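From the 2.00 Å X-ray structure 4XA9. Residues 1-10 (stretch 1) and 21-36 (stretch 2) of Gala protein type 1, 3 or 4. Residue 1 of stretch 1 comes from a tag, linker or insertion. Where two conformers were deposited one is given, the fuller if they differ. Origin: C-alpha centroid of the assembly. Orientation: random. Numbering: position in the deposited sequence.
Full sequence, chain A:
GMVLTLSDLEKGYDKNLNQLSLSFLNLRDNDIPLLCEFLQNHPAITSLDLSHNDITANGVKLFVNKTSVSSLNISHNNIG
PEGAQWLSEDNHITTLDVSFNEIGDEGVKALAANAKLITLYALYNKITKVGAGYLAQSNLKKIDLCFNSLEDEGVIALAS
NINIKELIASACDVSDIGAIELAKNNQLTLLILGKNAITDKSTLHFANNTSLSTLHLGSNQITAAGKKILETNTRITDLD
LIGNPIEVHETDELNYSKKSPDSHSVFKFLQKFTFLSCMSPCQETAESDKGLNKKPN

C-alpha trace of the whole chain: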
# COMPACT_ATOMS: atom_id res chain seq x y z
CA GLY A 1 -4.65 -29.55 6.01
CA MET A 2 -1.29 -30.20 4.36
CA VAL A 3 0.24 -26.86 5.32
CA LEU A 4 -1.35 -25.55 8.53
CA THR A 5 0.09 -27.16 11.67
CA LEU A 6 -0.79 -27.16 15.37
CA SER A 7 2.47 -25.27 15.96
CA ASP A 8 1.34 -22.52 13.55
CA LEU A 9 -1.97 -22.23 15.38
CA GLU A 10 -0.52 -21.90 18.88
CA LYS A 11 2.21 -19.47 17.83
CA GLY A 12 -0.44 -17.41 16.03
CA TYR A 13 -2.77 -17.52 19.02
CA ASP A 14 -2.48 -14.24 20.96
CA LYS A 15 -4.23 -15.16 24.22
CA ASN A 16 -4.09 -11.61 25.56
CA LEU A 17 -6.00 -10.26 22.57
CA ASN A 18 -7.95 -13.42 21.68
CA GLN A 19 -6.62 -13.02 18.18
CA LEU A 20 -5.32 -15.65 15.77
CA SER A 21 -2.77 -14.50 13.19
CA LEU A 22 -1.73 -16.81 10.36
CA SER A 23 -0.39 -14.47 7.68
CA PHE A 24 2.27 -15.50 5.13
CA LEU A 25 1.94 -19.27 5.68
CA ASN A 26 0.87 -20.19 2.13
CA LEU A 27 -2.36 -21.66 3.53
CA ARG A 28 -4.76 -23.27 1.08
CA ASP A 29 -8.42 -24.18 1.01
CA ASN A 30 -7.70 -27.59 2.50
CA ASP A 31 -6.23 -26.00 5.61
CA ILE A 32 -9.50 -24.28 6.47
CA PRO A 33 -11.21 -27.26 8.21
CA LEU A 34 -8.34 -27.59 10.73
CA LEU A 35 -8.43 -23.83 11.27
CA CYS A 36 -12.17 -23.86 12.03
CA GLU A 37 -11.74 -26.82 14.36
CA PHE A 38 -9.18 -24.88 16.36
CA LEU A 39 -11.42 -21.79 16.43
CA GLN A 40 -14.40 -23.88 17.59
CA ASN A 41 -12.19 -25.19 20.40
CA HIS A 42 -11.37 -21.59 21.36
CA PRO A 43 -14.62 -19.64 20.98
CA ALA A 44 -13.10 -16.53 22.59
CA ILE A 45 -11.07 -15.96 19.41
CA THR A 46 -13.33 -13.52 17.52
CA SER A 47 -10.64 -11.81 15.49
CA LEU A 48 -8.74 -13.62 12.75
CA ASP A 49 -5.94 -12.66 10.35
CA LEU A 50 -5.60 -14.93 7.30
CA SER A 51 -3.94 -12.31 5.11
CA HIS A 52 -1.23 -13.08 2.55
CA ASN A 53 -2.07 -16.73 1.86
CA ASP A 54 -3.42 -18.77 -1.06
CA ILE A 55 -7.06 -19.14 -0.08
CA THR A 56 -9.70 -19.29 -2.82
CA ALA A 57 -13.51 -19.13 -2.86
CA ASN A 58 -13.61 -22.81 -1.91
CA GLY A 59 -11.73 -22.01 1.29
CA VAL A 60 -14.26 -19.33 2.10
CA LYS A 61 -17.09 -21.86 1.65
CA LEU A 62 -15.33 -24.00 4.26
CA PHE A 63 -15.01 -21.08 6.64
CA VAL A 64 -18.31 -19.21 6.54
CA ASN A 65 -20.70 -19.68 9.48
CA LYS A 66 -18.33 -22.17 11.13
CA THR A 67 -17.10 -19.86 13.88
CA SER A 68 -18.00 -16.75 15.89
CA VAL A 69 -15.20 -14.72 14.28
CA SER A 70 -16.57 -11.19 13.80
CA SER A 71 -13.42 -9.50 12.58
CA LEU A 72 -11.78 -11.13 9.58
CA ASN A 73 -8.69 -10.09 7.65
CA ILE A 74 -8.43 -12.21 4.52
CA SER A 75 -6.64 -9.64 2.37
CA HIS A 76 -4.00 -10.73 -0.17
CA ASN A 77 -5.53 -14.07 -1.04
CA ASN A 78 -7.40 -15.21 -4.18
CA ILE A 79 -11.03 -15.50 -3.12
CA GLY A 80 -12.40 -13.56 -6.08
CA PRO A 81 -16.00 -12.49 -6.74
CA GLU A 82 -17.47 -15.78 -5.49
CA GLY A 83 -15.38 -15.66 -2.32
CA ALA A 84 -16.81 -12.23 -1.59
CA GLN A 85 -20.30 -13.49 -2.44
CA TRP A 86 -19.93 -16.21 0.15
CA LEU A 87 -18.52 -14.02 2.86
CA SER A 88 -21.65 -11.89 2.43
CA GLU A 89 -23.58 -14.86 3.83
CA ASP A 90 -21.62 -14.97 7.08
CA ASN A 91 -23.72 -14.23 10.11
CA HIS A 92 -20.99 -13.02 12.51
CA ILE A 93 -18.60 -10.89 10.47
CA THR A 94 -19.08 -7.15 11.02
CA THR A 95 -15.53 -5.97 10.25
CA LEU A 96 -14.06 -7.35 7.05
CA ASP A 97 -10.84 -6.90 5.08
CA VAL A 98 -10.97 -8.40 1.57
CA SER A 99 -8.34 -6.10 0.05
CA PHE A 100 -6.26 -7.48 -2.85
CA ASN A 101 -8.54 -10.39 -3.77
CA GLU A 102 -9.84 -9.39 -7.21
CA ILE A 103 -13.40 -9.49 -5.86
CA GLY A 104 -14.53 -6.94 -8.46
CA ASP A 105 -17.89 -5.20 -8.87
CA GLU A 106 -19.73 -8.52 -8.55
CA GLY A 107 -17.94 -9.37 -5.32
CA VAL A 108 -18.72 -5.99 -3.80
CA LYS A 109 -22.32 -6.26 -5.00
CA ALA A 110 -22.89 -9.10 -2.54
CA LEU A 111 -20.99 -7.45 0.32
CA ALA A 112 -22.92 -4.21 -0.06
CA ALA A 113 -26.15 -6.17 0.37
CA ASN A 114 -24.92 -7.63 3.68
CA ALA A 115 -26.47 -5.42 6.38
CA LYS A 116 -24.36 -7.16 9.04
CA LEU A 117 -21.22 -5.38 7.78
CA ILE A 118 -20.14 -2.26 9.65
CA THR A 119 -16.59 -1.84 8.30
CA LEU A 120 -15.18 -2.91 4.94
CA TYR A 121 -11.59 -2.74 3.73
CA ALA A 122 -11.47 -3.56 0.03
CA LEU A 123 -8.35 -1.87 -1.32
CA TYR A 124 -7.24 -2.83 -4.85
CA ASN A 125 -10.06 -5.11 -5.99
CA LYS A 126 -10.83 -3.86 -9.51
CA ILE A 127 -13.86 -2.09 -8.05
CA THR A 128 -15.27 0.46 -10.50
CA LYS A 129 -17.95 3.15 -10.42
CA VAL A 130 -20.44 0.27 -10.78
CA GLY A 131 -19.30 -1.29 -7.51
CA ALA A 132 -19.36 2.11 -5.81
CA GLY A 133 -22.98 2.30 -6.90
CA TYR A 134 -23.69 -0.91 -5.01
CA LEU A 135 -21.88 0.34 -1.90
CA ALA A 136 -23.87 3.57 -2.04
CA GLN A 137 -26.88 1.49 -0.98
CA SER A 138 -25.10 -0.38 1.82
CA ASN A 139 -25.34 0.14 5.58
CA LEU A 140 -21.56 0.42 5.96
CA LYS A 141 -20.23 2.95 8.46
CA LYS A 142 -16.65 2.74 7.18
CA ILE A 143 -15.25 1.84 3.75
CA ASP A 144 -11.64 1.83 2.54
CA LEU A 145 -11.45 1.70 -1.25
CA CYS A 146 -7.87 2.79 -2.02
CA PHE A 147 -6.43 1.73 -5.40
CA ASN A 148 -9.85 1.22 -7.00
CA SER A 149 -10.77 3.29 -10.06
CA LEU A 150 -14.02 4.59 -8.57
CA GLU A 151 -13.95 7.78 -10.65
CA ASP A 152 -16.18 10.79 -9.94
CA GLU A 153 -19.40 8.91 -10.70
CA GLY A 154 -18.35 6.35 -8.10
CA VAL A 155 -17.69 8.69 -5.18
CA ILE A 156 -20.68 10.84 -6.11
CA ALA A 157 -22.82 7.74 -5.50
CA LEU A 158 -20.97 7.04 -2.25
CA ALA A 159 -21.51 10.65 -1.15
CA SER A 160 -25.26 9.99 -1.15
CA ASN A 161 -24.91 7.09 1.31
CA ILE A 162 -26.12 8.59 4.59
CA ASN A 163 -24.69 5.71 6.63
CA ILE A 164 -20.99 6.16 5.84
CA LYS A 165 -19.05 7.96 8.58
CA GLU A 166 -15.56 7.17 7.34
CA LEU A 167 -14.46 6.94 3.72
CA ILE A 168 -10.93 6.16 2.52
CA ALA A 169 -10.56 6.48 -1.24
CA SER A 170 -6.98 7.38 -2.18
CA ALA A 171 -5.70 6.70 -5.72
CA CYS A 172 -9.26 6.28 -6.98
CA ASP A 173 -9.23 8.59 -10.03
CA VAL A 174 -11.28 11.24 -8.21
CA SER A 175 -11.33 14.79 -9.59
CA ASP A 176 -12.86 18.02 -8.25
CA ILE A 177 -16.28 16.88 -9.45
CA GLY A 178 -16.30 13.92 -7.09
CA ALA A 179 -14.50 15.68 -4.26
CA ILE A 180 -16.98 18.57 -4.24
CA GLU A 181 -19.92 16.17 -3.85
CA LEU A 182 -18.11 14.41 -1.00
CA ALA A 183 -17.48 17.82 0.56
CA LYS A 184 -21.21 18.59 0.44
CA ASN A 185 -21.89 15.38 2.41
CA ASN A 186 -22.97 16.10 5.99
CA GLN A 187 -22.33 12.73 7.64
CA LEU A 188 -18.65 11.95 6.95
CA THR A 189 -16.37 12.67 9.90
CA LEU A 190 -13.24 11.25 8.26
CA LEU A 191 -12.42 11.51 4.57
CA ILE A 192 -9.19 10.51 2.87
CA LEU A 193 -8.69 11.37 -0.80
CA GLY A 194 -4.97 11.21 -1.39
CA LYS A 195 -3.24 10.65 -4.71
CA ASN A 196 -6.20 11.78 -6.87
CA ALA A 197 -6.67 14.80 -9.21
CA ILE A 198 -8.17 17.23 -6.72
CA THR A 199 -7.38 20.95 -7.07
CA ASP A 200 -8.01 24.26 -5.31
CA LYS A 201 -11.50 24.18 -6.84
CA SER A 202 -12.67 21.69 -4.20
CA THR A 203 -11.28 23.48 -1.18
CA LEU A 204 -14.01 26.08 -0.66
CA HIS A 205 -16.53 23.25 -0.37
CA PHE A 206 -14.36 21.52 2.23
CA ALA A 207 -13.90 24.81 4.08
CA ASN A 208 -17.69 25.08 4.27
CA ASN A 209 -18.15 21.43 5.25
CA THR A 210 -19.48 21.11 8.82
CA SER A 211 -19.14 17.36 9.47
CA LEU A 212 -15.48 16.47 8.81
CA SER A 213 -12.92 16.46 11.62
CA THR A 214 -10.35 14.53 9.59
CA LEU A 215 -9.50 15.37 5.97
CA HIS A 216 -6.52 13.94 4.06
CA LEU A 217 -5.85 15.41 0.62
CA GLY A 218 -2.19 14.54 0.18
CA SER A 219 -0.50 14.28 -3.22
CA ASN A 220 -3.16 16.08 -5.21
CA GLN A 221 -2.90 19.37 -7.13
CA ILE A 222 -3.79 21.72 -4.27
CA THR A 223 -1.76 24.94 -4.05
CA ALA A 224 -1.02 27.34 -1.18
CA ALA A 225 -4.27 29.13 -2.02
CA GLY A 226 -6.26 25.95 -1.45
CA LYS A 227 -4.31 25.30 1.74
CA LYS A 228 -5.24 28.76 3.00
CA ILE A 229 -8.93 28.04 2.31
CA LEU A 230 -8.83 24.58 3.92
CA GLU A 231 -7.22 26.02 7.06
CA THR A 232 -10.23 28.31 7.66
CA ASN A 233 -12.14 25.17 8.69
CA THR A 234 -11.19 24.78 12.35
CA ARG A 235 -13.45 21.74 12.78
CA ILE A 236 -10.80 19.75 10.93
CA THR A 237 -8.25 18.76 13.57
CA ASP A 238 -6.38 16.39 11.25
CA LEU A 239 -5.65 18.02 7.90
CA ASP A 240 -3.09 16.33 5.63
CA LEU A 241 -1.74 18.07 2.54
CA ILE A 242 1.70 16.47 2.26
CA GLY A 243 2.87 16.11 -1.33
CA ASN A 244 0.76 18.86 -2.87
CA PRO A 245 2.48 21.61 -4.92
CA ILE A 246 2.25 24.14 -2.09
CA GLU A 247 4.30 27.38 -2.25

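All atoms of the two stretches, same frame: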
# COMPACT_ATOMS: atom_id res chain seq x y z
N GLY A 1 -4.86 -29.00 7.34
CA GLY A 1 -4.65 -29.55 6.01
C GLY A 1 -3.24 -30.06 5.82
O GLY A 1 -2.69 -30.72 6.69
N MET A 2 -2.65 -29.74 4.67
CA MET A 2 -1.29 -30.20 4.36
C MET A 2 -0.25 -29.15 4.69
O MET A 2 0.94 -29.45 4.70
CB MET A 2 -1.18 -30.61 2.89
CG MET A 2 -1.95 -31.89 2.55
SD MET A 2 -1.61 -32.51 0.90
CE MET A 2 -2.16 -31.13 -0.10
N VAL A 3 -0.70 -27.93 4.98
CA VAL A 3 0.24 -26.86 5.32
C VAL A 3 0.10 -26.41 6.77
O VAL A 3 1.08 -26.40 7.52
CB VAL A 3 0.06 -25.64 4.39
CG1 VAL A 3 1.02 -24.54 4.79
CG2 VAL A 3 0.32 -26.05 2.94
N LEU A 4 -1.11 -26.04 7.17
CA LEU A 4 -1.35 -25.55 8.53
C LEU A 4 -1.03 -26.61 9.57
O LEU A 4 -1.47 -27.76 9.46
CB LEU A 4 -2.81 -25.10 8.67
CG LEU A 4 -3.19 -24.46 10.01
CD1 LEU A 4 -2.40 -23.17 10.21
CD2 LEU A 4 -4.68 -24.18 10.04
N THR A 5 -0.27 -26.24 10.59
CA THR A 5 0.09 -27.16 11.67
C THR A 5 -0.41 -26.65 13.01
O THR A 5 -0.73 -25.47 13.14
CB THR A 5 1.61 -27.36 11.76
OG1 THR A 5 2.22 -26.12 12.15
CG2 THR A 5 2.18 -27.81 10.43
N LEU A 6 -0.46 -27.54 14.00
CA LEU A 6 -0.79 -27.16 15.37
C LEU A 6 0.18 -26.12 15.92
O LEU A 6 -0.21 -25.24 16.68
CB LEU A 6 -0.80 -28.39 16.29
CG LEU A 6 -1.98 -29.35 16.15
CD1 LEU A 6 -1.86 -30.52 17.12
CD2 LEU A 6 -3.29 -28.61 16.35
N SER A 7 1.45 -26.23 15.54
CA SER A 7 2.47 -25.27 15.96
C SER A 7 2.17 -23.87 15.42
O SER A 7 2.31 -22.89 16.14
CB SER A 7 3.85 -25.74 15.50
OG SER A 7 4.86 -24.84 15.92
N ASP A 8 1.77 -23.79 14.15
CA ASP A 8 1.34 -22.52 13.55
C ASP A 8 0.21 -21.90 14.36
O ASP A 8 0.25 -20.72 14.69
CB ASP A 8 0.87 -22.71 12.11
CG ASP A 8 1.98 -23.11 11.16
OD1 ASP A 8 3.15 -22.74 11.41
OD2 ASP A 8 1.68 -23.79 10.16
N LEU A 9 -0.80 -22.70 14.67
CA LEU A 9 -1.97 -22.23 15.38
C LEU A 9 -1.65 -21.68 16.77
O LEU A 9 -2.16 -20.63 17.16
CB LEU A 9 -3.01 -23.35 15.47
CG LEU A 9 -3.70 -23.65 14.14
CD1 LEU A 9 -4.39 -25.00 14.15
CD2 LEU A 9 -4.71 -22.54 13.83
N GLU A 10 -0.80 -22.37 17.53
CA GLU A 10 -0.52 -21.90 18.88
C GLU A 10 0.44 -20.71 18.90
O GLU A 10 0.35 -19.86 19.77
CB GLU A 10 0.02 -23.03 19.76
CG GLU A 10 -0.94 -23.41 20.90
CD GLU A 10 -0.87 -22.46 22.09
OE1 GLU A 10 0.26 -22.12 22.50
OE2 GLU A 10 -1.93 -22.05 22.60
N SER A 21 -3.42 -15.05 14.37
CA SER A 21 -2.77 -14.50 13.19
C SER A 21 -1.97 -15.56 12.45
O SER A 21 -1.06 -16.18 13.02
CB SER A 21 -1.87 -13.33 13.57
OG SER A 21 -2.62 -12.31 14.21
N LEU A 22 -2.30 -15.75 11.18
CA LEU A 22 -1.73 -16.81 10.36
C LEU A 22 -1.34 -16.28 8.97
O LEU A 22 -1.55 -16.94 7.96
CB LEU A 22 -2.71 -17.97 10.22
CG LEU A 22 -3.17 -18.69 11.49
CD1 LEU A 22 -4.37 -19.58 11.19
CD2 LEU A 22 -2.03 -19.52 12.09
N SER A 23 -0.78 -15.08 8.94
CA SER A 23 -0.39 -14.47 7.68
C SER A 23 0.91 -15.06 7.15
O SER A 23 1.75 -15.54 7.91
CB SER A 23 -0.26 -12.95 7.82
OG SER A 23 0.80 -12.62 8.70
N PHE A 24 1.05 -15.05 5.82
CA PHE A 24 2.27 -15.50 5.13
C PHE A 24 2.65 -16.96 5.42
O PHE A 24 3.83 -17.26 5.62
CB PHE A 24 3.46 -14.59 5.48
CG PHE A 24 3.36 -13.20 4.91
CD1 PHE A 24 3.70 -12.94 3.60
CD2 PHE A 24 2.94 -12.14 5.71
CE1 PHE A 24 3.61 -11.65 3.07
CE2 PHE A 24 2.85 -10.85 5.19
CZ PHE A 24 3.19 -10.61 3.87
N LEU A 25 1.67 -17.86 5.42
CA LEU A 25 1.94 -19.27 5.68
C LEU A 25 1.60 -20.13 4.47
O LEU A 25 1.63 -21.36 4.56
CB LEU A 25 1.16 -19.75 6.91
CG LEU A 25 1.58 -19.15 8.26
CD1 LEU A 25 0.72 -19.70 9.39
CD2 LEU A 25 3.05 -19.43 8.53
N ASN A 26 1.29 -19.49 3.35
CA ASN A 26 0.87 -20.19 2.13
C ASN A 26 -0.27 -21.18 2.39
O ASN A 26 -0.31 -22.27 1.81
CB ASN A 26 2.05 -20.93 1.49
CG ASN A 26 3.10 -19.97 0.94
OD1 ASN A 26 2.91 -19.36 -0.11
ND2 ASN A 26 4.21 -19.83 1.66
N LEU A 27 -1.21 -20.80 3.25
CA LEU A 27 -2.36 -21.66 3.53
C LEU A 27 -3.25 -21.83 2.31
O LEU A 27 -3.37 -20.92 1.48
CB LEU A 27 -3.19 -21.10 4.69
CG LEU A 27 -2.46 -20.86 6.01
CD1 LEU A 27 -3.46 -20.43 7.07
CD2 LEU A 27 -1.69 -22.10 6.45
N ARG A 28 -3.86 -23.00 2.19
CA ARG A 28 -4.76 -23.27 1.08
C ARG A 28 -6.13 -23.63 1.59
O ARG A 28 -6.37 -23.70 2.80
CB ARG A 28 -4.20 -24.37 0.19
CG ARG A 28 -2.90 -23.99 -0.49
CD ARG A 28 -2.56 -24.94 -1.63
NE ARG A 28 -2.23 -26.28 -1.15
CZ ARG A 28 -0.99 -26.73 -0.97
NH1 ARG A 28 0.05 -25.95 -1.23
NH2 ARG A 28 -0.79 -27.97 -0.54
N ASP A 29 -7.04 -23.87 0.65
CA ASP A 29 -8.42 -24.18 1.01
C ASP A 29 -8.52 -25.38 1.95
O ASP A 29 -9.33 -25.37 2.87
CB ASP A 29 -9.24 -24.43 -0.25
CG ASP A 29 -9.33 -23.21 -1.13
OD1 ASP A 29 -9.13 -22.09 -0.62
OD2 ASP A 29 -9.61 -23.38 -2.33
N ASN A 30 -7.69 -26.38 1.72
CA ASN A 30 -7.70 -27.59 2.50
C ASN A 30 -7.27 -27.42 3.92
O ASN A 30 -7.43 -28.31 4.67
CB ASN A 30 -6.89 -28.67 1.83
CG ASN A 30 -7.64 -29.29 0.67
OD1 ASN A 30 -8.84 -29.25 0.62
ND2 ASN A 30 -6.90 -29.84 -0.29
N ASP A 31 -6.70 -26.28 4.25
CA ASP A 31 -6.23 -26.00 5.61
C ASP A 31 -7.35 -25.38 6.45
O ASP A 31 -7.23 -25.25 7.67
CB ASP A 31 -5.02 -25.07 5.61
CG ASP A 31 -3.80 -25.71 4.98
OD1 ASP A 31 -3.24 -26.64 5.59
OD2 ASP A 31 -3.41 -25.27 3.89
N ILE A 32 -8.44 -25.01 5.79
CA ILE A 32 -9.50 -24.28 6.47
C ILE A 32 -10.25 -25.15 7.50
O ILE A 32 -10.53 -24.67 8.60
CB ILE A 32 -10.50 -23.67 5.46
CG1 ILE A 32 -9.77 -22.71 4.51
CG2 ILE A 32 -11.62 -22.93 6.18
CD1 ILE A 32 -9.10 -21.53 5.22
N PRO A 33 -10.56 -26.43 7.17
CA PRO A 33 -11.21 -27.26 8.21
C PRO A 33 -10.44 -27.34 9.53
O PRO A 33 -11.07 -27.21 10.58
CB PRO A 33 -11.29 -28.64 7.55
CG PRO A 33 -11.43 -28.34 6.10
CD PRO A 33 -10.52 -27.14 5.88
N LEU A 34 -9.13 -27.55 9.49
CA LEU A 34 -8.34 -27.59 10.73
C LEU A 34 -8.43 -26.26 11.46
O LEU A 34 -8.62 -26.22 12.68
CB LEU A 34 -6.88 -27.94 10.44
CG LEU A 34 -5.93 -27.91 11.64
CD1 LEU A 34 -6.39 -28.90 12.71
CD2 LEU A 34 -4.52 -28.24 11.21
N LEU A 35 -8.27 -25.17 10.71
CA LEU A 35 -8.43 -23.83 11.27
C LEU A 35 -9.74 -23.67 12.04
O LEU A 35 -9.75 -23.23 13.20
CB LEU A 35 -8.36 -22.80 10.14
CG LEU A 35 -8.76 -21.38 10.54
CD1 LEU A 35 -7.73 -20.82 11.52
CD2 LEU A 35 -8.90 -20.49 9.31
N CYS A 36 -10.86 -24.03 11.41
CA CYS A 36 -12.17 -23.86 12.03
C CYS A 36 -12.33 -24.75 13.26
O CYS A 36 -13.00 -24.37 14.22
CB CYS A 36 -13.29 -24.16 11.03
SG CYS A 36 -13.38 -22.95 9.69
O HOH W 1 -7.49 -28.65 7.35

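A buried carboxylate can organize a chain terminus if its oxygens face unpaired backbone N-H groups, and the N-terminal segment of this Gala protein is a compact example. The two stretches run in opposite senses: Gly-1 lies nearest Asp-31, Val-3 nearest Leu-27 and Asp-8 nearest Leu-22. No strand pairing joins them. Instead, the direct hydrogen bonds between them converge on one side chain, that of Asp-31.

Its OD1 accepts from two successive amides, Val-3 N to Asp-31 OD1 at 2.9 Å and Leu-4 N to Asp-31 OD1 at 2.7 Å, the second the straighter. Met-2 N also lies 3.3 Å from Asp-31 OD1, but the angle is too poor for a hydrogen bond. The second oxygen turns to its own stretch, where Arg-28 N donates to Asp-31 OD2 over 2.9 Å; Asp-31 N returns the favour by donating to Arg-28 O at 3.0 Å. One carboxylate thus satisfies three main-chain donors and ties the Arg-28 to Asp-31 turn to the first stretch.

Charge adds to this. Gly-1, a residue left by the expression tag, places its terminal nitrogen in a salt bridge with the same carboxylate, Gly-1 N to Asp-31 OD1 being 3.4 Å. A water completes the arrangement: it accepts from Gly-1 N (2.7 Å from its oxygen) and from Leu-34 N (2.9 Å), and donates to Asn-30 O (2.7 Å). It therefore links Leu-34 N to Asn-30 O, the carbonyl four residues earlier, which the amide does not reach directly.

The helix of the first stretch has its own start satisfied by side chains. Thr-5 is its N-cap: Asp-8 N donates to Thr-5 OG1 at 3.1 Å, and Thr-5 N donates to Asp-8 OD2 at 3.2 Å, a reciprocal capping box.

Around this polar framework the leucines close up. Leu-4, buried and directed toward the other stretch, sets its CB 3.9 Å from Leu-27 CD2, its CD1 4.1 Å from Leu-22 CD2 and its CD2 3.9 Å from Leu-35 CB. Leu-9 starts with its CA-to-CB bond pointing away, yet its end returns, bringing CD2 within 4.0 Å of Leu-22 CD1 and CD1 within 4.1 Å of Leu-34 CG. At the more exposed margin, Val-3 CG1 meets Leu-27 CD2 at 4.0 Å, while its CG2 lies over one face of the Arg-28 guanidinium. Polar pairing fixes the backbone, and apolar packing fills the space beside it.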